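Local coordinates for nucleoside kinase (Methanococcus jannaschii, PDB 2C49), which catalyses the ATP-dependent phosphorylation of a wide range of nucleosides, inosine, guanosine and cytidine above all, to their monophosphates, at residues Gly12-Asp17 / Leu61-Gly66; Lys98-Thr103 / Phe112-Ala117; Ile136-Pro141 / Pro161-Pro166. All blocks are in the same frame, centred on the assembly; numbering follows the deposited sequence.

Contact 1 of 3, residues Gly12-Asp17 / Leu61-Gly66; sequences GHTALD and LLSCVG. With ADN (adenosine), chain C.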
loop_
_atom_site.group_PDB
_atom_site.type_symbol
_atom_site.label_atom_id
_atom_site.label_comp_id
_atom_site.label_asym_id
_atom_site.label_seq_id
_atom_site.Cartn_x
_atom_site.Cartn_y
_atom_site.Cartn_z
ATOM N N GLY A 12 4.970 21.019 -6.465
ATOM C CA GLY A 12 5.412 19.643 -6.204
ATOM C C GLY A 12 4.212 18.781 -5.837
ATOM O O GLY A 12 3.032 19.186 -5.962
ATOM N N HIS A 13 4.496 17.605 -5.319
ATOM C CA HIS A 13 3.448 16.608 -5.116
ATOM C C HIS A 13 2.429 16.950 -4.048
ATOM O O HIS A 13 2.780 17.414 -2.952
ATOM C CB HIS A 13 4.074 15.278 -4.691
ATOM C CG HIS A 13 5.021 14.703 -5.699
ATOM N ND1 HIS A 13 4.630 14.318 -6.966
ATOM C CD2 HIS A 13 6.341 14.413 -5.603
ATOM C CE1 HIS A 13 5.675 13.817 -7.604
ATOM N NE2 HIS A 13 6.728 13.898 -6.806
ATOM N N THR A 14 1.180 16.656 -4.391
ATOM C CA THR A 14 0.113 16.377 -3.466
ATOM C C THR A 14 -0.145 14.863 -3.494
ATOM O O THR A 14 -0.241 14.257 -4.560
ATOM C CB THR A 14 -1.149 17.130 -3.932
ATOM O OG1 THR A 14 -0.851 18.538 -3.867
ATOM C CG2 THR A 14 -2.304 16.944 -2.883
ATOM N N ALA A 15 -0.261 14.238 -2.332
ATOM C CA ALA A 15 -0.275 12.769 -2.297
ATOM C C ALA A 15 -1.088 12.258 -1.131
ATOM O O ALA A 15 -1.314 13.003 -0.188
ATOM C CB ALA A 15 1.181 12.229 -2.196
ATOM N N LEU A 16 -1.521 10.994 -1.204
ATOM C CA LEU A 16 -2.095 10.266 -0.075
ATOM C C LEU A 16 -1.033 9.281 0.461
ATOM O O LEU A 16 -0.384 8.558 -0.293
ATOM C CB LEU A 16 -3.398 9.513 -0.443
ATOM C CG LEU A 16 -4.536 10.466 -0.805
ATOM C CD1 LEU A 16 -5.694 9.772 -1.460
ATOM C CD2 LEU A 16 -4.989 11.288 0.444
ATOM N N ASP A 17 -0.851 9.313 1.773
ATOM C CA ASP A 17 0.223 8.626 2.451
ATOM C C ASP A 17 -0.333 7.517 3.329
ATOM O O ASP A 17 -1.314 7.740 4.068
ATOM C CB ASP A 17 0.868 9.585 3.450
ATOM C CG ASP A 17 1.761 10.612 2.814
ATOM O OD1 ASP A 17 2.011 10.609 1.568
ATOM O OD2 ASP A 17 2.322 11.463 3.543
ATOM N N LEU A 61 -1.038 26.278 -4.238
ATOM C CA LEU A 61 -0.477 24.969 -4.560
ATOM C C LEU A 61 -0.564 24.698 -6.057
ATOM O O LEU A 61 -1.615 24.945 -6.710
ATOM C CB LEU A 61 -1.245 23.893 -3.788
ATOM C CG LEU A 61 -0.881 22.407 -3.927
ATOM C CD1 LEU A 61 0.499 22.089 -3.319
ATOM C CD2 LEU A 61 -1.946 21.590 -3.231
ATOM N N LEU A 62 0.546 24.207 -6.584
ATOM C CA LEU A 62 0.644 23.702 -7.956
ATOM C C LEU A 62 1.100 22.261 -7.901
ATOM O O LEU A 62 2.201 21.998 -7.503
ATOM C CB LEU A 62 1.711 24.485 -8.702
ATOM C CG LEU A 62 1.738 24.331 -10.222
ATOM C CD1 LEU A 62 2.561 25.476 -10.820
ATOM C CD2 LEU A 62 2.301 22.959 -10.691
ATOM N N SER A 63 0.241 21.337 -8.287
ATOM C CA SER A 63 0.557 19.911 -8.315
ATOM C C SER A 63 -0.276 19.291 -9.389
ATOM O O SER A 63 -1.322 19.839 -9.785
ATOM C CB SER A 63 0.100 19.211 -7.014
ATOM O OG SER A 63 0.574 19.873 -5.855
ATOM N N CYS A 64 0.154 18.107 -9.817
ATOM C CA CYS A 64 -0.683 17.279 -10.669
ATOM C C CYS A 64 -1.406 16.260 -9.787
ATOM O O CYS A 64 -0.749 15.424 -9.143
ATOM C CB CYS A 64 0.187 16.531 -11.671
ATOM S SG CYS A 64 0.907 17.601 -12.917
ATOM N N VAL A 65 -2.743 16.329 -9.792
ATOM C CA VAL A 65 -3.594 15.369 -9.083
ATOM C C VAL A 65 -4.396 14.473 -10.022
ATOM O O VAL A 65 -4.501 14.718 -11.235
ATOM C CB VAL A 65 -4.563 16.077 -8.085
ATOM C CG1 VAL A 65 -3.785 16.870 -7.071
ATOM C CG2 VAL A 65 -5.580 16.957 -8.832
ATOM N N GLY A 66 -4.954 13.405 -9.462
ATOM C CA GLY A 66 -5.526 12.370 -10.284
ATOM C C GLY A 66 -7.031 12.441 -10.405
ATOM O O GLY A 66 -7.667 13.423 -9.971
HETATM O "O5'" ADN C . 7.991 15.029 2.970
HETATM C "C5'" ADN C . 7.106 14.017 3.448
HETATM C "C4'" ADN C . 6.202 13.657 2.266
HETATM O "O4'" ADN C . 6.931 13.236 1.113
HETATM C "C3'" ADN C . 4.968 12.740 2.416
HETATM O "O3'" ADN C . 3.721 13.394 2.652
HETATM C "C2'" ADN C . 4.933 11.860 1.152
HETATM O "O2'" ADN C . 3.792 12.061 0.322
HETATM C "C1'" ADN C . 6.153 12.312 0.350
HETATM N N9 ADN C . 6.984 11.278 -0.221
HETATM C C8 ADN C . 7.399 10.115 0.339
HETATM N N7 ADN C . 8.216 9.443 -0.529
HETATM C C5 ADN C . 8.356 10.199 -1.622
HETATM C C6 ADN C . 9.012 10.191 -2.933
HETATM N N6 ADN C . 9.781 9.156 -3.221
HETATM N N1 ADN C . 8.848 11.210 -3.813
HETATM C C2 ADN C . 8.102 12.306 -3.538
HETATM N N3 ADN C . 7.465 12.436 -2.364
HETATM C C4 ADN C . 7.556 11.375 -1.401
HETATM O O HOH W 1 2.438 15.719 -8.276
#
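The hydroxyl oxygen of S63 is gripped by two groups of the 12-17 segment: OG donates to G12 O at 2.6 Å and accepts from T14 OG1 at 2.8 Å. This relay lies at the ends of two neighbouring parallel strands, 7-11 and 58-62, in the large central sheet of the ribokinase-like (PfkB) fold. With its first torsion at -52°, S63 holds OG beside its own backbone N, from where the hydroxyl meets the G12 carbonyl nearly head-on. Just before it, the strand pairing makes its last link across the contact, G12 N to L62 O at 3.1 Å. The backbone angles of G12 would press any CB against the preceding carbonyl, so glycine suits the turn.

T14 points toward the 61-66 segment. Its OG1 faces S63 on one hand and L61 on the other, where CD2 comes to 3.3 Å, while T14 CB rests against V65 CG1. Helices 44-54 and 73-80 supply A46 and Y74 as further neighbours of this buried threonine, whose hydroxyl thus finds its polar mate in S63 within an otherwise largely apolar setting.

The same few residues carry the chain from the central sheet into the nucleoside site. The CB of H13 points away from 61-66, yet ND1 reaches C64 O through a water, whose bond to that carbonyl is weak. H13 NE2 is hydrogen-bonded to D164, and its CD2 approaches adenosine C2 obliquely at 3.4 Å. On strand 15-21, D17 holds the ribose with both carboxylate oxygens: O2' donates to OD1 at 2.6 Å, and O3' donates to OD2 at 2.5 Å.

Contact 2 of 3, residues Lys98-Thr103 / Phe112-Ala117; sequences KAWIFT and FFLWGA. With ADN (adenosine), chain C.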
loop_
_atom_site.group_PDB
_atom_site.type_symbol
_atom_site.label_atom_id
_atom_site.label_comp_id
_atom_site.label_asym_id
_atom_site.label_seq_id
_atom_site.Cartn_x
_atom_site.Cartn_y
_atom_site.Cartn_z
ATOM N N LYS A 98 0.878 8.511 -4.534
ATOM C CA LYS A 98 0.672 7.802 -3.261
ATOM C C LYS A 98 2.002 7.347 -2.697
ATOM O O LYS A 98 2.873 6.926 -3.445
ATOM C CB LYS A 98 -0.232 6.592 -3.422
ATOM C CG LYS A 98 -1.725 6.929 -3.377
ATOM C CD LYS A 98 -2.525 5.905 -4.127
ATOM C CE LYS A 98 -4.040 6.233 -4.045
ATOM N NZ LYS A 98 -4.379 7.391 -4.961
ATOM N N ALA A 99 2.122 7.419 -1.374
ATOM C CA ALA A 99 3.366 7.055 -0.699
ATOM C C ALA A 99 3.123 5.962 0.348
ATOM O O ALA A 99 2.120 6.002 1.054
ATOM C CB ALA A 99 3.983 8.313 -0.044
ATOM N N TRP A 100 4.048 5.010 0.433
ATOM C CA TRP A 100 4.089 4.010 1.506
ATOM C C TRP A 100 5.371 4.280 2.277
ATOM O O TRP A 100 6.483 4.123 1.744
ATOM C CB TRP A 100 4.094 2.580 0.951
ATOM C CG TRP A 100 2.746 2.155 0.504
ATOM C CD1 TRP A 100 1.879 1.331 1.172
ATOM C CD2 TRP A 100 2.085 2.520 -0.721
ATOM N NE1 TRP A 100 0.725 1.145 0.441
ATOM C CE2 TRP A 100 0.816 1.874 -0.724
ATOM C CE3 TRP A 100 2.441 3.304 -1.831
ATOM C CZ2 TRP A 100 -0.109 2.034 -1.756
ATOM C CZ3 TRP A 100 1.517 3.449 -2.868
ATOM C CH2 TRP A 100 0.249 2.816 -2.814
ATOM N N ILE A 101 5.202 4.689 3.530
ATOM C CA ILE A 101 6.291 5.202 4.356
ATOM C C ILE A 101 6.477 4.308 5.570
ATOM O O ILE A 101 5.525 4.060 6.329
ATOM C CB ILE A 101 5.957 6.659 4.777
ATOM C CG1 ILE A 101 5.794 7.530 3.512
ATOM C CG2 ILE A 101 7.026 7.229 5.736
ATOM C CD1 ILE A 101 5.098 8.860 3.735
ATOM N N PHE A 102 7.698 3.799 5.722
ATOM C CA PHE A 102 8.012 2.881 6.805
ATOM C C PHE A 102 9.030 3.519 7.698
ATOM O O PHE A 102 10.011 4.043 7.217
ATOM C CB PHE A 102 8.516 1.547 6.262
ATOM C CG PHE A 102 7.528 0.883 5.387
ATOM C CD1 PHE A 102 7.406 1.252 4.060
ATOM C CD2 PHE A 102 6.682 -0.084 5.898
ATOM C CE1 PHE A 102 6.446 0.652 3.252
ATOM C CE2 PHE A 102 5.736 -0.675 5.091
ATOM C CZ PHE A 102 5.629 -0.310 3.772
ATOM N N THR A 103 8.747 3.491 8.994
ATOM C CA THR A 103 9.612 4.043 10.006
ATOM C C THR A 103 10.086 2.928 10.949
ATOM O O THR A 103 9.266 2.245 11.557
ATOM C CB THR A 103 8.841 5.109 10.810
ATOM O OG1 THR A 103 8.299 6.097 9.915
ATOM C CG2 THR A 103 9.793 5.879 11.663
ATOM N N PHE A 112 8.195 4.210 -0.619
ATOM C CA PHE A 112 7.851 3.783 -1.959
ATOM C C PHE A 112 6.837 4.809 -2.422
ATOM O O PHE A 112 5.888 5.084 -1.701
ATOM C CB PHE A 112 7.230 2.381 -1.899
ATOM C CG PHE A 112 8.117 1.334 -1.248
ATOM C CD1 PHE A 112 8.156 1.169 0.144
ATOM C CD2 PHE A 112 8.891 0.501 -2.019
ATOM C CE1 PHE A 112 8.950 0.169 0.726
ATOM C CE2 PHE A 112 9.676 -0.490 -1.446
ATOM C CZ PHE A 112 9.717 -0.651 -0.077
ATOM N N PHE A 113 7.042 5.384 -3.606
ATOM C CA PHE A 113 6.219 6.488 -4.077
ATOM C C PHE A 113 5.740 6.186 -5.491
ATOM O O PHE A 113 6.544 5.931 -6.392
ATOM C CB PHE A 113 6.991 7.801 -3.992
ATOM C CG PHE A 113 6.163 9.013 -4.236
ATOM C CD1 PHE A 113 5.362 9.551 -3.223
ATOM C CD2 PHE A 113 6.173 9.626 -5.483
ATOM C CE1 PHE A 113 4.598 10.707 -3.451
ATOM C CE2 PHE A 113 5.403 10.761 -5.731
ATOM C CZ PHE A 113 4.641 11.328 -4.714
ATOM N N LEU A 114 4.411 6.177 -5.647
ATOM C CA LEU A 114 3.753 5.949 -6.906
ATOM C C LEU A 114 3.521 7.312 -7.571
ATOM O O LEU A 114 2.837 8.188 -6.997
ATOM C CB LEU A 114 2.414 5.226 -6.633
ATOM C CG LEU A 114 1.911 4.152 -7.535
ATOM C CD1 LEU A 114 3.035 3.128 -7.683
ATOM C CD2 LEU A 114 0.576 3.514 -7.012
ATOM N N TRP A 115 4.075 7.479 -8.779
ATOM C CA TRP A 115 4.177 8.773 -9.460
ATOM C C TRP A 115 2.828 9.225 -10.013
ATOM O O TRP A 115 2.530 10.413 -9.976
ATOM C CB TRP A 115 5.185 8.679 -10.634
ATOM C CG TRP A 115 5.857 9.992 -11.098
ATOM C CD1 TRP A 115 5.729 10.591 -12.339
ATOM C CD2 TRP A 115 6.781 10.808 -10.371
ATOM N NE1 TRP A 115 6.507 11.731 -12.406
ATOM C CE2 TRP A 115 7.162 11.890 -11.220
ATOM C CE3 TRP A 115 7.344 10.738 -9.084
ATOM C CZ2 TRP A 115 8.055 12.895 -10.816
ATOM C CZ3 TRP A 115 8.233 11.739 -8.679
ATOM C CH2 TRP A 115 8.578 12.808 -9.540
ATOM N N GLY A 116 2.068 8.284 -10.574
ATOM C CA GLY A 116 0.717 8.528 -11.075
ATOM C C GLY A 116 0.606 9.801 -11.896
ATOM O O GLY A 116 1.368 10.005 -12.850
ATOM N N ALA A 117 -0.286 10.694 -11.473
ATOM C CA ALA A 117 -0.569 11.943 -12.211
ATOM C C ALA A 117 0.647 12.854 -12.416
ATOM O O ALA A 117 0.629 13.744 -13.275
ATOM C CB ALA A 117 -1.698 12.718 -11.515
HETATM O "O5'" ADN C . 7.991 15.029 2.970
HETATM C "C5'" ADN C . 7.106 14.017 3.448
HETATM C "C4'" ADN C . 6.202 13.657 2.266
HETATM O "O4'" ADN C . 6.931 13.236 1.113
HETATM C "C3'" ADN C . 4.968 12.740 2.416
HETATM O "O3'" ADN C . 3.721 13.394 2.652
HETATM C "C2'" ADN C . 4.933 11.860 1.152
HETATM O "O2'" ADN C . 3.792 12.061 0.322
HETATM C "C1'" ADN C . 6.153 12.312 0.350
HETATM N N9 ADN C . 6.984 11.278 -0.221
HETATM C C8 ADN C . 7.399 10.115 0.339
HETATM N N7 ADN C . 8.216 9.443 -0.529
HETATM C C5 ADN C . 8.356 10.199 -1.622
HETATM C C6 ADN C . 9.012 10.191 -2.933
HETATM N N6 ADN C . 9.781 9.156 -3.221
HETATM N N1 ADN C . 8.848 11.210 -3.813
HETATM C C2 ADN C . 8.102 12.306 -3.538
HETATM N N3 ADN C . 7.465 12.436 -2.364
HETATM C C4 ADN C . 7.556 11.375 -1.401
#
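A99 and F113 face each other as a non-hydrogen-bonded pair of antiparallel strands, and A99 CB touches the edge of the F113 ring at CD1, 3.7 Å away. From F113 outward, every step meets the ligand. CB lies 3.2 Å from adenosine N6; CG sits near C6, CD1 near C4, CD2 near N1, CE1 near N3, and CZ comes to 3.8 Å from C2. The ring therefore lies beneath the base, with C2 3.6 Å above its plane and over its centre. CG stands anti to the backbone N (chi1 -170°), which swings the ring so that its edge meets A99 CB and its face lies against adenine, while W115 CE3 also meets its edge.

On the opposite face of the sheet, F112 CD1 comes to 3.6 Å from F102 CE1, the two ring planes turned 88° to each other. W100 brings its CE3 edge to F112 O, and its CZ3 touches L114 CD2 at 4.2 Å. The backbone binds the strands on both sides of the A99-F113 pair: W100 and F112 exchange two hydrogen bonds, as do K98 and L114, the shortest including L114 N to K98 O at 2.8 Å.

The face of W100, F102 and F112 packs on the second subunit: F102 stacks on F112 of that subunit, and W100 meets its W100 edge-to-face. Residues 112-114 pair edge-on with one of its strands in a parallel ladder, and F113 also packs on Q33 of the second subunit. The hairpin belongs to the four-stranded lid sheet of this ribokinase-like fold; two lids joined across a homodimer, as in ribokinase, form a beta-clasp.

Contact 3 of 3, residues Ile136-Pro141 / Pro161-Pro166; sequences IATGDP and PGQDLP. With ADN (adenosine), chain C.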
loop_
_atom_site.group_PDB
_atom_site.type_symbol
_atom_site.label_atom_id
_atom_site.label_comp_id
_atom_site.label_asym_id
_atom_site.label_seq_id
_atom_site.Cartn_x
_atom_site.Cartn_y
_atom_site.Cartn_z
ATOM N N ILE A 136 9.816 25.013 -4.197
ATOM C CA ILE A 136 9.708 23.835 -5.024
ATOM C C ILE A 136 10.037 22.639 -4.100
ATOM O O ILE A 136 11.169 22.538 -3.607
ATOM C CB ILE A 136 10.696 24.007 -6.205
ATOM C CG1 ILE A 136 10.263 25.239 -7.029
ATOM C CG2 ILE A 136 10.818 22.688 -7.045
ATOM C CD1 ILE A 136 11.300 25.728 -8.040
ATOM N N ALA A 137 9.050 21.774 -3.870
ATOM C CA ALA A 137 9.143 20.742 -2.805
ATOM C C ALA A 137 8.874 19.401 -3.384
ATOM O O ALA A 137 7.703 19.061 -3.578
ATOM C CB ALA A 137 8.140 21.040 -1.684
ATOM N N THR A 138 9.952 18.650 -3.704
ATOM C CA THR A 138 9.905 17.422 -4.519
ATOM C C THR A 138 9.363 17.716 -5.908
ATOM O O THR A 138 9.233 18.904 -6.304
ATOM C CB THR A 138 9.072 16.243 -3.846
ATOM O OG1 THR A 138 7.695 16.612 -3.723
ATOM C CG2 THR A 138 9.519 15.993 -2.381
ATOM N N GLY A 139 9.092 16.636 -6.636
ATOM C CA GLY A 139 8.504 16.636 -7.962
ATOM C C GLY A 139 9.468 16.423 -9.107
ATOM O O GLY A 139 10.645 16.020 -8.947
ATOM N N ASP A 140 8.953 16.715 -10.281
ATOM C CA ASP A 140 9.616 16.456 -11.533
ATOM C C ASP A 140 10.762 17.424 -11.816
ATOM O O ASP A 140 10.560 18.624 -11.810
ATOM C CB ASP A 140 8.572 16.501 -12.655
ATOM C CG ASP A 140 9.176 16.367 -14.028
ATOM O OD1 ASP A 140 9.474 15.233 -14.417
ATOM O OD2 ASP A 140 9.359 17.337 -14.801
ATOM N N PRO A 141 11.967 16.890 -12.025
ATOM C CA PRO A 141 13.171 17.717 -12.250
ATOM C C PRO A 141 13.052 18.748 -13.366
ATOM O O PRO A 141 13.416 19.876 -13.114
ATOM C CB PRO A 141 14.236 16.668 -12.601
ATOM C CG PRO A 141 13.804 15.502 -11.731
ATOM C CD PRO A 141 12.304 15.449 -11.977
ATOM N N PRO A 161 14.539 19.450 -3.144
ATOM C CA PRO A 161 14.271 18.310 -4.017
ATOM C C PRO A 161 13.755 17.058 -3.256
ATOM O O PRO A 161 13.003 16.288 -3.834
ATOM C CB PRO A 161 15.641 18.060 -4.701
ATOM C CG PRO A 161 16.664 18.735 -3.806
ATOM C CD PRO A 161 15.930 19.921 -3.248
ATOM N N GLY A 162 14.179 16.876 -2.009
ATOM C CA GLY A 162 13.672 15.846 -1.118
ATOM C C GLY A 162 13.888 14.424 -1.605
ATOM O O GLY A 162 14.934 14.078 -2.147
ATOM N N GLN A 163 12.855 13.613 -1.405
ATOM C CA GLN A 163 12.868 12.185 -1.714
ATOM C C GLN A 163 13.037 11.930 -3.203
ATOM O O GLN A 163 13.517 10.880 -3.596
ATOM C CB GLN A 163 11.578 11.548 -1.184
ATOM C CG GLN A 163 11.400 11.692 0.348
ATOM C CD GLN A 163 10.480 12.824 0.767
ATOM O OE1 GLN A 163 9.826 12.735 1.824
ATOM N NE2 GLN A 163 10.467 13.910 0.007
ATOM N N ASP A 164 12.684 12.911 -4.035
ATOM C CA ASP A 164 12.871 12.771 -5.497
ATOM C C ASP A 164 14.274 13.096 -6.032
ATOM O O ASP A 164 14.546 12.985 -7.225
ATOM C CB ASP A 164 11.849 13.611 -6.235
ATOM C CG ASP A 164 10.472 13.008 -6.162
ATOM O OD1 ASP A 164 10.349 11.749 -6.042
ATOM O OD2 ASP A 164 9.475 13.717 -6.224
ATOM N N LEU A 165 15.177 13.442 -5.142
ATOM C CA LEU A 165 16.551 13.769 -5.577
ATOM C C LEU A 165 17.204 12.781 -6.569
ATOM O O LEU A 165 17.881 13.236 -7.499
ATOM C CB LEU A 165 17.449 14.035 -4.363
ATOM C CG LEU A 165 18.919 14.416 -4.685
ATOM C CD1 LEU A 165 18.982 15.807 -5.354
ATOM C CD2 LEU A 165 19.717 14.364 -3.418
ATOM N N PRO A 166 17.022 11.454 -6.407
ATOM C CA PRO A 166 17.696 10.491 -7.313
ATOM C C PRO A 166 17.348 10.736 -8.787
ATOM O O PRO A 166 18.090 10.337 -9.682
ATOM C CB PRO A 166 17.178 9.111 -6.858
ATOM C CG PRO A 166 16.614 9.350 -5.415
ATOM C CD PRO A 166 16.226 10.778 -5.364
HETATM O "O5'" ADN C . 7.991 15.029 2.970
HETATM C "C5'" ADN C . 7.106 14.017 3.448
HETATM C "C4'" ADN C . 6.202 13.657 2.266
HETATM O "O4'" ADN C . 6.931 13.236 1.113
HETATM C "C3'" ADN C . 4.968 12.740 2.416
HETATM O "O3'" ADN C . 3.721 13.394 2.652
HETATM C "C2'" ADN C . 4.933 11.860 1.152
HETATM O "O2'" ADN C . 3.792 12.061 0.322
HETATM C "C1'" ADN C . 6.153 12.312 0.350
HETATM N N9 ADN C . 6.984 11.278 -0.221
HETATM C C8 ADN C . 7.399 10.115 0.339
HETATM N N7 ADN C . 8.216 9.443 -0.529
HETATM C C5 ADN C . 8.356 10.199 -1.622
HETATM C C6 ADN C . 9.012 10.191 -2.933
HETATM N N6 ADN C . 9.781 9.156 -3.221
HETATM N N1 ADN C . 8.848 11.210 -3.813
HETATM C C2 ADN C . 8.102 12.306 -3.538
HETATM N N3 ADN C . 7.465 12.436 -2.364
HETATM C C4 ADN C . 7.556 11.375 -1.401
#
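D164 carries CG beside its own backbone N (chi1 -73°), which points the carboxylate at the turn after strand 131-137. There T138, with phi 61° and psi -170°, turns the following peptide so that G139 N faces the carboxylate. G139 N donates to D164 OD2 over 3.0 Å, using the anti lone pair. OD2 also takes the hydrogen bond from H13 NE2. The other oxygen, OD1, lies 2.7 Å from adenosine N1, an approach not counted as a hydrogen bond, since that nitrogen is normally an acceptor. Inosine and guanosine carry a hydrogen on N1 and could offer a hydrogen bond there; this would not account for cytidine.

T138 packs against the same loop: its CB lies 3.5 Å from D164 OD2, and T138 CA lies 3.4 Å from P161 O, a CA-H...O contact. Q163 lays its CB 3.4 Å from adenosine C6, so the short 3-10 turn of 163-166 borders the base. With an alanine in place of D164, G139 N and H13 NE2 would probably both lose their acceptor, and the turn and the imidazole would be freer to shift.

Strands 131-137 and 156-160 run parallel as neighbours in the central sheet, and the two loops meet just beyond their ends. T138 also touches A44 of helix 44-54; D140 N-caps helix 141-151 through F143 N, and P141 packs on M172 of helix 170-177.

In the fold
The three contacts follow one another in series along the chain, each closing before the next opens, yet their centres lie only about 12 to 13 Å apart around one adenosine. Contacts 1 and 3 sit at the ends of strands 7-11, 58-62, 131-137 and 156-160 of the central sheet; contact 2 belongs to the four-stranded lid sheet, which strand 15-21 ties to contact 1 through the probable bond of A99 N to L16 O. H13 of contact 1 bonds D164 of contact 3, and W115 of contact 2 packs on both. The nucleoside is thus enclosed between central sheet and lid, and the second subunit, through its Q33, borders the site.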